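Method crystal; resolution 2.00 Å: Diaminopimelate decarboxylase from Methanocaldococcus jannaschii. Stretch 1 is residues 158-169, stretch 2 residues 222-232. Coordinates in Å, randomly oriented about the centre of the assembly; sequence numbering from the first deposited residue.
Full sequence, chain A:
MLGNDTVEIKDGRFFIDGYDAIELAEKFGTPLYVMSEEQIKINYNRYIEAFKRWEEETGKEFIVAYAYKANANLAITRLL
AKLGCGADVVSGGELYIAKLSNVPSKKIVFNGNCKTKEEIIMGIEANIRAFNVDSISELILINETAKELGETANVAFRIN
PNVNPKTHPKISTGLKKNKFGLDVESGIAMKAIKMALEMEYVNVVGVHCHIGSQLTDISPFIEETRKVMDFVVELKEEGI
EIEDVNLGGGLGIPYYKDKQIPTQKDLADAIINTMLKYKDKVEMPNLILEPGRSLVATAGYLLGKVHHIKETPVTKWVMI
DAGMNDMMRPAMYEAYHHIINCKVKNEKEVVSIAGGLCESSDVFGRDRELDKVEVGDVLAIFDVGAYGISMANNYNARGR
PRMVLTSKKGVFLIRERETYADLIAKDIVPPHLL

Stretch 1, residues 158-169: RINPNVNPKTHP
Stretch 2, residues 222-232: IEETRKVMDFV

The apolar centre of the contact is built on I159, extended (phi/psi -111/157) in the strand 158-160, with CA-to-CB toward the helix formed by residues 222-232. Its p,t rotamer brings CD1 to 3.7 Å from F231 CD2, an oblique approach to the ring, and to 4.2 Å from V228 CG1. F231 (chi1 -175°, chi2 66°) and V228 (t) are both buried. P161, at -64/162 with a C-gamma endo ring, continues this surface: its CB packs 3.5 Å from K227 CB, and its CG lies 4.1 Å from V228 CG2. N160, between them in sequence, points away, consistent with the alternation of a strand. The backbones come nearest at P161 and K227, whose CA atoms are 5.4 Å apart; together the stretches bury 458 Å². The helix is continuous, with i to i+4 backbone bonds running from R226 N to I222 O (2.9 Å) through V232 N to V228 O (3.0 Å).

Beyond P161 the chain is loop until H168, the N-cap of a following helix, and it turns along the E223 side of helix 222-232. V163 (-59/137, t) points away overall, yet its CG1 reaches 3.5 Å from E223 CG. H168 (chi1 -64°, chi2 81°) lays one ring face over E223 CB, which sits 3.9 Å from the ring centroid and 26° off its normal, a CH-pi contact.

The polar edge centres on E223 (t,p, chi3 10°). Its OE2 accepts from N164 N at 2.7 Å and 160°, and forms a salt bridge with K227 NZ at 2.6 Å, one helical turn on. The m,m,t,p rotamer of K227 also lets NZ donate to N162 O at 3.3 Å, so the paired side chains engage consecutive peptide groups of the loop. One water accepts from N162 N (3.2 Å) and donates to K227 O (2.7 Å), linking the two backbones.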

# COMPACT_ATOMS: atom_id res chain seq x y z
N ARG A 158 0.07 -1.50 -27.65
CA ARG A 158 -1.07 -1.20 -26.77
C ARG A 158 -1.65 0.11 -27.31
O ARG A 158 -0.99 1.14 -27.28
CB ARG A 158 -0.64 -1.00 -25.31
CG ARG A 158 -1.79 -0.57 -24.42
CD ARG A 158 -1.40 -0.52 -22.92
NE ARG A 158 -2.59 -0.29 -22.09
CZ ARG A 158 -2.62 -0.38 -20.77
NH1 ARG A 158 -1.51 -0.68 -20.10
NH2 ARG A 158 -3.76 -0.17 -20.11
N ILE A 159 -2.88 0.06 -27.79
CA ILE A 159 -3.52 1.24 -28.37
C ILE A 159 -4.66 1.75 -27.50
O ILE A 159 -5.27 0.97 -26.74
CB ILE A 159 -4.13 0.89 -29.75
CG1 ILE A 159 -5.19 -0.25 -29.59
CG2 ILE A 159 -3.09 0.23 -30.69
CD1 ILE A 159 -5.90 -0.66 -30.96
N ASN A 160 -4.98 3.03 -27.65
CA ASN A 160 -6.11 3.66 -26.94
C ASN A 160 -7.08 3.99 -28.08
O ASN A 160 -6.94 5.01 -28.73
CB ASN A 160 -5.61 4.92 -26.28
CG ASN A 160 -4.52 4.61 -25.30
OD1 ASN A 160 -4.50 3.51 -24.76
ND2 ASN A 160 -3.64 5.56 -25.04
N PRO A 161 -8.02 3.09 -28.35
CA PRO A 161 -9.04 3.20 -29.41
C PRO A 161 -9.96 4.36 -29.20
O PRO A 161 -10.07 4.91 -28.10
CB PRO A 161 -9.72 1.83 -29.40
CG PRO A 161 -9.65 1.43 -27.96
CD PRO A 161 -8.34 2.00 -27.40
N ASN A 162 -10.63 4.73 -30.29
CA ASN A 162 -11.48 5.87 -30.27
C ASN A 162 -12.90 5.54 -29.72
O ASN A 162 -13.88 5.59 -30.45
CB ASN A 162 -11.54 6.40 -31.71
CG ASN A 162 -12.03 7.84 -31.78
OD1 ASN A 162 -12.43 8.32 -32.85
ND2 ASN A 162 -11.99 8.53 -30.64
N VAL A 163 -12.95 5.17 -28.44
CA VAL A 163 -14.20 4.83 -27.74
C VAL A 163 -15.19 6.00 -27.77
O VAL A 163 -14.79 7.14 -27.57
CB VAL A 163 -13.90 4.50 -26.29
CG1 VAL A 163 -15.18 4.41 -25.52
CG2 VAL A 163 -13.11 3.18 -26.23
N ASN A 164 -16.46 5.72 -28.03
CA ASN A 164 -17.46 6.80 -28.07
C ASN A 164 -17.56 7.50 -26.69
O ASN A 164 -18.07 6.92 -25.74
CB ASN A 164 -18.84 6.23 -28.40
CG ASN A 164 -19.85 7.32 -28.70
OD1 ASN A 164 -19.76 8.45 -28.16
ND2 ASN A 164 -20.84 7.00 -29.57
N PRO A 165 -17.13 8.76 -26.60
CA PRO A 165 -17.17 9.52 -25.35
C PRO A 165 -18.60 9.86 -24.87
O PRO A 165 -18.82 10.17 -23.69
CB PRO A 165 -16.35 10.78 -25.68
CG PRO A 165 -16.69 10.98 -27.06
CD PRO A 165 -16.67 9.61 -27.70
N LYS A 166 -19.57 9.77 -25.78
CA LYS A 166 -20.94 10.07 -25.41
C LYS A 166 -21.52 8.86 -24.68
O LYS A 166 -22.21 8.99 -23.68
CB LYS A 166 -21.78 10.38 -26.68
CG LYS A 166 -21.11 11.35 -27.70
CD LYS A 166 -21.02 12.80 -27.21
CE LYS A 166 -20.09 13.70 -28.11
NZ LYS A 166 -18.60 13.28 -28.11
N THR A 167 -21.23 7.68 -25.21
CA THR A 167 -21.74 6.44 -24.64
C THR A 167 -20.85 5.88 -23.51
O THR A 167 -21.36 5.24 -22.57
CB THR A 167 -21.90 5.41 -25.77
OG1 THR A 167 -20.69 5.33 -26.51
CG2 THR A 167 -23.05 5.86 -26.76
N HIS A 168 -19.54 6.14 -23.57
CA HIS A 168 -18.66 5.64 -22.50
C HIS A 168 -17.67 6.74 -22.07
O HIS A 168 -16.46 6.61 -22.29
CB HIS A 168 -17.87 4.43 -23.00
CG HIS A 168 -18.73 3.25 -23.34
ND1 HIS A 168 -19.41 3.15 -24.54
CD2 HIS A 168 -19.08 2.16 -22.62
CE1 HIS A 168 -20.13 2.05 -24.55
NE2 HIS A 168 -19.95 1.43 -23.39
N PRO A 169 -18.19 7.80 -21.41
CA PRO A 169 -17.29 8.87 -21.00
C PRO A 169 -16.18 8.46 -20.03
O PRO A 169 -15.05 8.90 -20.20
CB PRO A 169 -18.25 9.93 -20.42
CG PRO A 169 -19.38 9.07 -19.84
CD PRO A 169 -19.57 8.02 -20.92
N ILE A 222 -17.84 -4.30 -25.28
CA ILE A 222 -18.31 -4.31 -26.67
C ILE A 222 -17.68 -3.07 -27.39
O ILE A 222 -17.15 -3.20 -28.48
CB ILE A 222 -19.89 -4.16 -26.73
CG1 ILE A 222 -20.57 -5.39 -26.14
CG2 ILE A 222 -20.35 -4.00 -28.17
CD1 ILE A 222 -22.08 -5.19 -25.78
N GLU A 223 -17.75 -1.90 -26.78
CA GLU A 223 -17.22 -0.69 -27.43
C GLU A 223 -15.69 -0.80 -27.65
O GLU A 223 -15.18 -0.39 -28.69
CB GLU A 223 -17.56 0.55 -26.58
CG GLU A 223 -17.01 1.88 -27.15
CD GLU A 223 -17.71 2.32 -28.44
OE1 GLU A 223 -18.76 1.72 -28.84
OE2 GLU A 223 -17.19 3.29 -29.05
N GLU A 224 -14.98 -1.32 -26.66
CA GLU A 224 -13.54 -1.57 -26.83
C GLU A 224 -13.34 -2.50 -28.03
O GLU A 224 -12.50 -2.26 -28.91
CB GLU A 224 -12.95 -2.28 -25.57
CG GLU A 224 -11.50 -2.85 -25.80
CD GLU A 224 -11.03 -3.84 -24.73
OE1 GLU A 224 -11.88 -4.33 -23.91
OE2 GLU A 224 -9.82 -4.18 -24.72
N THR A 225 -14.12 -3.57 -28.10
CA THR A 225 -13.89 -4.53 -29.18
C THR A 225 -14.15 -3.92 -30.56
O THR A 225 -13.36 -4.12 -31.51
CB THR A 225 -14.75 -5.82 -28.99
OG1 THR A 225 -14.44 -6.41 -27.71
CG2 THR A 225 -14.42 -6.82 -30.02
N ARG A 226 -15.24 -3.15 -30.65
CA ARG A 226 -15.55 -2.51 -31.91
C ARG A 226 -14.40 -1.55 -32.32
O ARG A 226 -13.97 -1.56 -33.45
CB ARG A 226 -16.81 -1.67 -31.79
CG ARG A 226 -18.12 -2.47 -31.51
CD ARG A 226 -19.31 -1.49 -31.46
NE ARG A 226 -20.60 -2.17 -31.34
CZ ARG A 226 -21.77 -1.55 -31.23
NH1 ARG A 226 -21.80 -0.20 -31.22
NH2 ARG A 226 -22.91 -2.27 -31.20
N LYS A 227 -13.94 -0.73 -31.39
CA LYS A 227 -12.94 0.27 -31.78
C LYS A 227 -11.54 -0.29 -32.05
O LYS A 227 -10.78 0.27 -32.87
CB LYS A 227 -12.96 1.41 -30.77
CG LYS A 227 -14.38 2.05 -30.69
CD LYS A 227 -14.67 2.74 -32.02
CE LYS A 227 -16.19 3.04 -32.22
NZ LYS A 227 -16.63 4.18 -31.46
N VAL A 228 -11.22 -1.40 -31.37
CA VAL A 228 -9.96 -2.07 -31.61
C VAL A 228 -10.05 -2.72 -33.00
O VAL A 228 -9.14 -2.57 -33.82
CB VAL A 228 -9.66 -3.16 -30.53
CG1 VAL A 228 -8.45 -4.03 -30.99
CG2 VAL A 228 -9.32 -2.47 -29.18
N MET A 229 -11.15 -3.40 -33.28
CA MET A 229 -11.27 -4.00 -34.59
C MET A 229 -11.32 -2.94 -35.71
O MET A 229 -10.80 -3.17 -36.83
CB MET A 229 -12.51 -4.95 -34.63
CG MET A 229 -12.33 -6.25 -33.78
SD MET A 229 -10.82 -7.21 -34.20
CE MET A 229 -11.34 -8.08 -35.72
N ASP A 230 -11.97 -1.80 -35.45
CA ASP A 230 -12.00 -0.74 -36.45
C ASP A 230 -10.54 -0.36 -36.77
O ASP A 230 -10.20 -0.04 -37.91
CB ASP A 230 -12.68 0.53 -35.94
CG ASP A 230 -14.23 0.41 -35.87
OD1 ASP A 230 -14.80 -0.55 -36.40
OD2 ASP A 230 -14.82 1.32 -35.30
N PHE A 231 -9.68 -0.35 -35.75
CA PHE A 231 -8.28 0.02 -36.00
C PHE A 231 -7.57 -1.10 -36.80
O PHE A 231 -6.69 -0.82 -37.64
CB PHE A 231 -7.54 0.35 -34.68
CG PHE A 231 -6.12 0.85 -34.89
CD1 PHE A 231 -5.91 2.06 -35.54
CD2 PHE A 231 -5.03 0.07 -34.51
CE1 PHE A 231 -4.58 2.53 -35.81
CE2 PHE A 231 -3.68 0.52 -34.77
CZ PHE A 231 -3.49 1.77 -35.42
N VAL A 232 -7.93 -2.35 -36.55
CA VAL A 232 -7.33 -3.46 -37.32
C VAL A 232 -7.72 -3.27 -38.79
O VAL A 232 -6.92 -3.54 -39.71
CB VAL A 232 -7.76 -4.86 -36.73
CG1 VAL A 232 -7.19 -5.98 -37.55
CG2 VAL A 232 -7.15 -5.03 -35.27
O HOH W 1 -10.21 2.94 -32.86